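Local coordinates for protein myosin IE heavy chain (PDB 1LKX) that works as a single-headed, actin-activated ATPase motor that binds actin and may move membranes relative to it, represented here by its motor domain, at residues Cys308-Asp312 with Ser534-Asp540; Ala355-Leu360 with Gln544-Pro548. One frame throughout, in Å; residues are numbered along the deposited sequence.

How the contacts relate
The two contacts hold consecutive short helices, in what is probably the upper 50 kDa subdomain of the motor, away from the nucleotide site. Contact 1 is partly exposed and joins the end of helix 299-309 to the end of helix 529-536 and the turn that follows; its chemistry is largely polar, with backbone carbonyls meeting serine and amide donors. Contact 2 is buried, pressing the end of helix 541-546 against the long helix 342-372 by apolar and arginine-aromatic packing, with one weak hydrogen bond. The pair illustrates how polar backbone bonds can secure a helix end near the surface and side-chain packing a buried one. Their centres lie about 12 Å apart, and Met535 packs on the Phe547 ring.

Contact 1: residues Cys308-Asp312 with Ser534-Asp540; sequences CLKTD and SMQSSSD
The flat groups that matter between Lys310 and Ser539 are peptides: the N-H of Ser539 reaches Lys310 O in the carbonyl plane, with 3.1 Å between N and O and a C=O...N angle of 157°, and the CA-H of Ser538 approaches the same oxygen. That carbonyl is presented by a Schellman motif, in which Lys310, with positive phi, terminates helix 299-309. Facing it is an ST turn: Ser538 OG accepts from Asp540 N at 3.2 Å, just where Asp540 N-caps helix 541-546. The same hydroxyl donates across the contact to Leu309 O, modelled very short, 2.5 Å between Ser538 OG and Leu309 O, a length not to be trusted at this resolution. Its double role follows from chi1 of 180°, which sets OG beside its own carbonyl carbon and opposite the backbone N. With an alanine here, Leu309 O would probably lose its donor across the contact and Asp540 N the acceptor that closes the turn.

Apolar atoms flank this polar centre. Leu309 CD1 lies 3.7 Å from Met535 SD, and the Thr311 methyl rests against the last turn of helix 529-536. Lys310 and Ser539 lie on the exposed side. The buried Asp540 makes a salt bridge with Arg268 of helix 260-276, and the lysine chain crosses the aspartate, Lys310 CD standing 3.7 Å from Asp540 CB.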
loop_
_atom_site.group_PDB
_atom_site.type_symbol
_atom_site.label_atom_id
_atom_site.label_comp_id
_atom_site.label_asym_id
_atom_site.label_seq_id
_atom_site.Cartn_x
_atom_site.Cartn_y
_atom_site.Cartn_z
ATOM N N CYS A 308 -20.549 -18.568 18.515
ATOM C CA CYS A 308 -19.326 -17.775 18.606
ATOM C C CYS A 308 -19.626 -16.281 18.700
ATOM O O CYS A 308 -18.988 -15.553 19.462
ATOM C CB CYS A 308 -18.434 -18.030 17.387
ATOM S SG CYS A 308 -17.879 -19.733 17.176
ATOM N N LEU A 309 -20.595 -15.827 17.917
ATOM C CA LEU A 309 -20.955 -14.421 17.920
ATOM C C LEU A 309 -21.700 -14.053 19.186
ATOM O O LEU A 309 -21.906 -12.874 19.469
ATOM C CB LEU A 309 -21.813 -14.086 16.702
ATOM C CG LEU A 309 -21.083 -14.141 15.361
ATOM C CD1 LEU A 309 -22.050 -13.876 14.231
ATOM C CD2 LEU A 309 -19.969 -13.130 15.358
ATOM N N LYS A 310 -22.096 -15.069 19.949
ATOM C CA LYS A 310 -22.829 -14.868 21.196
ATOM C C LYS A 310 -24.120 -14.058 21.034
ATOM O O LYS A 310 -24.325 -13.058 21.723
ATOM C CB LYS A 310 -21.933 -14.193 22.236
ATOM C CG LYS A 310 -20.776 -15.055 22.713
ATOM C CD LYS A 310 -20.083 -14.436 23.923
ATOM C CE LYS A 310 -18.822 -15.190 24.305
ATOM N NZ LYS A 310 -19.089 -16.631 24.548
ATOM N N THR A 311 -24.980 -14.500 20.118
ATOM C CA THR A 311 -26.265 -13.848 19.859
ATOM C C THR A 311 -27.359 -14.902 19.740
ATOM O O THR A 311 -27.085 -16.103 19.688
ATOM C CB THR A 311 -26.272 -13.043 18.533
ATOM O OG1 THR A 311 -26.090 -13.936 17.430
ATOM C CG2 THR A 311 -25.177 -12.002 18.524
ATOM N N ASP A 312 -28.604 -14.446 19.686
ATOM C CA ASP A 312 -29.723 -15.361 19.559
ATOM C C ASP A 312 -29.730 -16.075 18.215
ATOM O O ASP A 312 -29.940 -15.469 17.165
ATOM C CB ASP A 312 -31.043 -14.623 19.737
ATOM C CG ASP A 312 -32.236 -15.526 19.510
ATOM O OD1 ASP A 312 -32.284 -16.614 20.133
ATOM O OD2 ASP A 312 -33.120 -15.151 18.709
ATOM N N SER A 534 -28.875 -7.653 14.861
ATOM C CA SER A 534 -28.649 -9.032 15.300
ATOM C C SER A 534 -27.262 -9.213 15.936
ATOM O O SER A 534 -27.032 -10.144 16.715
ATOM C CB SER A 534 -28.791 -9.993 14.118
ATOM O OG SER A 534 -28.490 -11.320 14.515
ATOM N N MET A 535 -26.342 -8.320 15.584
ATOM C CA MET A 535 -24.988 -8.359 16.111
ATOM C C MET A 535 -24.891 -7.515 17.370
ATOM O O MET A 535 -24.271 -7.925 18.351
ATOM C CB MET A 535 -23.998 -7.836 15.072
ATOM C CG MET A 535 -23.879 -8.699 13.828
ATOM S SD MET A 535 -23.232 -10.360 14.141
ATOM C CE MET A 535 -24.734 -11.239 14.349
ATOM N N GLN A 536 -25.504 -6.333 17.341
ATOM C CA GLN A 536 -25.477 -5.435 18.488
ATOM C C GLN A 536 -26.063 -6.178 19.671
ATOM O O GLN A 536 -25.674 -5.957 20.817
ATOM C CB GLN A 536 -26.291 -4.182 18.197
ATOM C CG GLN A 536 -26.023 -3.622 16.822
ATOM C CD GLN A 536 -26.645 -2.271 16.597
ATOM O OE1 GLN A 536 -26.079 -1.249 16.970
ATOM N NE2 GLN A 536 -27.822 -2.257 15.989
ATOM N N SER A 537 -26.995 -7.079 19.376
ATOM C CA SER A 537 -27.638 -7.888 20.397
ATOM C C SER A 537 -26.674 -8.910 21.012
ATOM O O SER A 537 -27.057 -9.694 21.878
ATOM C CB SER A 537 -28.826 -8.617 19.785
ATOM O OG SER A 537 -28.386 -9.482 18.758
ATOM N N SER A 538 -25.424 -8.905 20.565
ATOM C CA SER A 538 -24.430 -9.840 21.085
ATOM C C SER A 538 -24.031 -9.486 22.510
ATOM O O SER A 538 -24.106 -8.324 22.912
ATOM C CB SER A 538 -23.177 -9.847 20.191
ATOM O OG SER A 538 -22.196 -10.745 20.681
ATOM N N SER A 539 -23.608 -10.491 23.270
ATOM C CA SER A 539 -23.175 -10.268 24.640
ATOM C C SER A 539 -21.645 -10.131 24.707
ATOM O O SER A 539 -21.102 -9.632 25.698
ATOM C CB SER A 539 -23.638 -11.415 25.533
ATOM O OG SER A 539 -23.070 -12.636 25.104
ATOM N N ASP A 540 -20.953 -10.572 23.654
ATOM C CA ASP A 540 -19.495 -10.475 23.619
ATOM C C ASP A 540 -19.110 -9.012 23.473
ATOM O O ASP A 540 -19.526 -8.341 22.530
ATOM C CB ASP A 540 -18.908 -11.272 22.442
ATOM C CG ASP A 540 -17.376 -11.277 22.439
ATOM O OD1 ASP A 540 -16.763 -11.010 21.373
ATOM O OD2 ASP A 540 -16.787 -11.556 23.507
#

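Contact 2: residues Ala355-Leu360 with Gln544-Pro548; sequences ALYERL and QGLFP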
loop_
_atom_site.group_PDB
_atom_site.type_symbol
_atom_site.label_atom_id
_atom_site.label_comp_id
_atom_site.label_asym_id
_atom_site.label_seq_id
_atom_site.Cartn_x
_atom_site.Cartn_y
_atom_site.Cartn_z
ATOM N N ALA A 355 -18.563 -7.757 6.486
ATOM C CA ALA A 355 -18.650 -6.640 7.427
ATOM C C ALA A 355 -17.865 -6.954 8.683
ATOM O O ALA A 355 -17.151 -6.103 9.223
ATOM C CB ALA A 355 -20.086 -6.367 7.776
ATOM N N LEU A 356 -18.005 -8.192 9.138
ATOM C CA LEU A 356 -17.308 -8.664 10.321
ATOM C C LEU A 356 -15.786 -8.513 10.208
ATOM O O LEU A 356 -15.141 -7.945 11.094
ATOM C CB LEU A 356 -17.663 -10.131 10.548
ATOM C CG LEU A 356 -18.496 -10.503 11.780
ATOM C CD1 LEU A 356 -19.537 -9.451 12.019
ATOM C CD2 LEU A 356 -19.138 -11.867 11.589
ATOM N N TYR A 357 -15.223 -9.010 9.107
ATOM C CA TYR A 357 -13.787 -8.965 8.897
ATOM C C TYR A 357 -13.267 -7.558 8.734
ATOM O O TYR A 357 -12.252 -7.195 9.336
ATOM C CB TYR A 357 -13.400 -9.809 7.683
ATOM C CG TYR A 357 -11.945 -10.202 7.679
ATOM C CD1 TYR A 357 -10.969 -9.356 7.147
ATOM C CD2 TYR A 357 -11.538 -11.391 8.269
ATOM C CE1 TYR A 357 -9.621 -9.685 7.208
ATOM C CE2 TYR A 357 -10.197 -11.733 8.338
ATOM C CZ TYR A 357 -9.238 -10.876 7.808
ATOM O OH TYR A 357 -7.907 -11.225 7.904
ATOM N N GLU A 358 -13.970 -6.763 7.927
ATOM C CA GLU A 358 -13.572 -5.381 7.677
ATOM C C GLU A 358 -13.493 -4.605 8.978
ATOM O O GLU A 358 -12.539 -3.858 9.223
ATOM C CB GLU A 358 -14.564 -4.696 6.749
ATOM C CG GLU A 358 -14.242 -3.233 6.527
ATOM C CD GLU A 358 -15.340 -2.490 5.782
ATOM O OE1 GLU A 358 -15.214 -1.258 5.621
ATOM O OE2 GLU A 358 -16.331 -3.125 5.356
ATOM N N ARG A 359 -14.511 -4.798 9.809
ATOM C CA ARG A 359 -14.575 -4.135 11.099
ATOM C C ARG A 359 -13.505 -4.671 12.037
ATOM O O ARG A 359 -12.764 -3.898 12.656
ATOM C CB ARG A 359 -15.966 -4.323 11.699
ATOM C CG ARG A 359 -17.057 -3.578 10.938
ATOM C CD ARG A 359 -18.418 -3.964 11.455
ATOM N NE ARG A 359 -19.393 -2.879 11.364
ATOM C CZ ARG A 359 -19.879 -2.388 10.233
ATOM N NH1 ARG A 359 -20.761 -1.400 10.270
ATOM N NH2 ARG A 359 -19.484 -2.888 9.069
ATOM N N LEU A 360 -13.413 -5.997 12.129
ATOM C CA LEU A 360 -12.424 -6.612 12.993
ATOM C C LEU A 360 -11.051 -6.066 12.631
ATOM O O LEU A 360 -10.277 -5.713 13.517
ATOM C CB LEU A 360 -12.450 -8.137 12.853
ATOM C CG LEU A 360 -11.366 -8.950 13.593
ATOM C CD1 LEU A 360 -11.300 -8.560 15.055
ATOM C CD2 LEU A 360 -11.654 -10.428 13.461
ATOM N N GLN A 544 -20.246 -6.675 19.788
ATOM C CA GLN A 544 -21.006 -5.436 19.848
ATOM C C GLN A 544 -20.100 -4.231 19.677
ATOM O O GLN A 544 -20.558 -3.154 19.293
ATOM C CB GLN A 544 -21.758 -5.339 21.169
ATOM C CG GLN A 544 -20.883 -5.135 22.373
ATOM C CD GLN A 544 -21.651 -5.351 23.660
ATOM O OE1 GLN A 544 -22.053 -6.474 23.974
ATOM N NE2 GLN A 544 -21.869 -4.274 24.413
ATOM N N GLY A 545 -18.816 -4.417 19.972
ATOM C CA GLY A 545 -17.857 -3.334 19.812
ATOM C C GLY A 545 -17.726 -2.989 18.337
ATOM O O GLY A 545 -17.656 -1.816 17.951
ATOM N N LEU A 546 -17.699 -4.026 17.503
ATOM C CA LEU A 546 -17.598 -3.843 16.063
ATOM C C LEU A 546 -18.817 -3.100 15.522
ATOM O O LEU A 546 -18.712 -2.394 14.535
ATOM C CB LEU A 546 -17.449 -5.197 15.346
ATOM C CG LEU A 546 -16.170 -6.036 15.517
ATOM C CD1 LEU A 546 -14.948 -5.190 15.268
ATOM C CD2 LEU A 546 -16.100 -6.603 16.913
ATOM N N PHE A 547 -19.970 -3.264 16.165
ATOM C CA PHE A 547 -21.203 -2.576 15.754
ATOM C C PHE A 547 -21.756 -1.753 16.914
ATOM O O PHE A 547 -22.619 -2.213 17.661
ATOM C CB PHE A 547 -22.274 -3.571 15.321
ATOM C CG PHE A 547 -21.846 -4.483 14.221
ATOM C CD1 PHE A 547 -21.216 -5.685 14.503
ATOM C CD2 PHE A 547 -22.080 -4.144 12.897
ATOM C CE1 PHE A 547 -20.827 -6.541 13.478
ATOM C CE2 PHE A 547 -21.695 -4.992 11.865
ATOM C CZ PHE A 547 -21.066 -6.196 12.155
ATOM N N PRO A 548 -21.260 -0.524 17.079
ATOM C CA PRO A 548 -21.684 0.380 18.149
ATOM C C PRO A 548 -23.148 0.800 18.068
ATOM O O PRO A 548 -23.665 1.049 16.985
ATOM C CB PRO A 548 -20.728 1.561 17.991
ATOM C CG PRO A 548 -19.494 0.921 17.438
ATOM C CD PRO A 548 -20.085 0.023 16.384
#
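Leu546, in the last turn of helix 541-546, is directed toward helix 342-372 and supplies the apolar heart of the contact. Its CD1 settles on the backbone between Arg359 and Leu360, 3.6 Å from Leu360 N, and also meets Arg359 CB at 3.8 Å. Ile269 of helix 260-276 touches both Leu546 and Leu360, making this a three-helix junction. The carbonyl of Leu546 has a different task: it sits at the edge of the Arg359 guanidinium, near its plane, and takes a weak hydrogen bond from NE, with 3.3 Å between Arg359 NE and Leu546 O and an angle of 132° at the hydrogen.

Phe547 follows as the first residue to leave helical geometry. With chi1 at -57° its CG lies beside the backbone N, which brings the ring to the long helix with one face against the side chain of Arg359. The guanidinium and ring planes are only 15° apart, but they are offset, with Phe547 CE2 near the rim 3.1 Å from the guanidinium plane. Arg359 CD lies over the same ring, 3.8 Å from the Phe547 centroid, as a CH-pi contact. At the ring edge stands Leu356 CD1, 3.5 Å from Phe547 CE1, with the Ala355 methyl more distant; Leu527 also packs on Phe547.

One arginine thus serves both residues, its methylene and flat face used by the aromatic and its NE by the carbonyl. Because that carbonyl belongs to a helix C-terminus, the nearby positive charge is likely to be electrostatically favourable even though the hydrogen bond itself is weak.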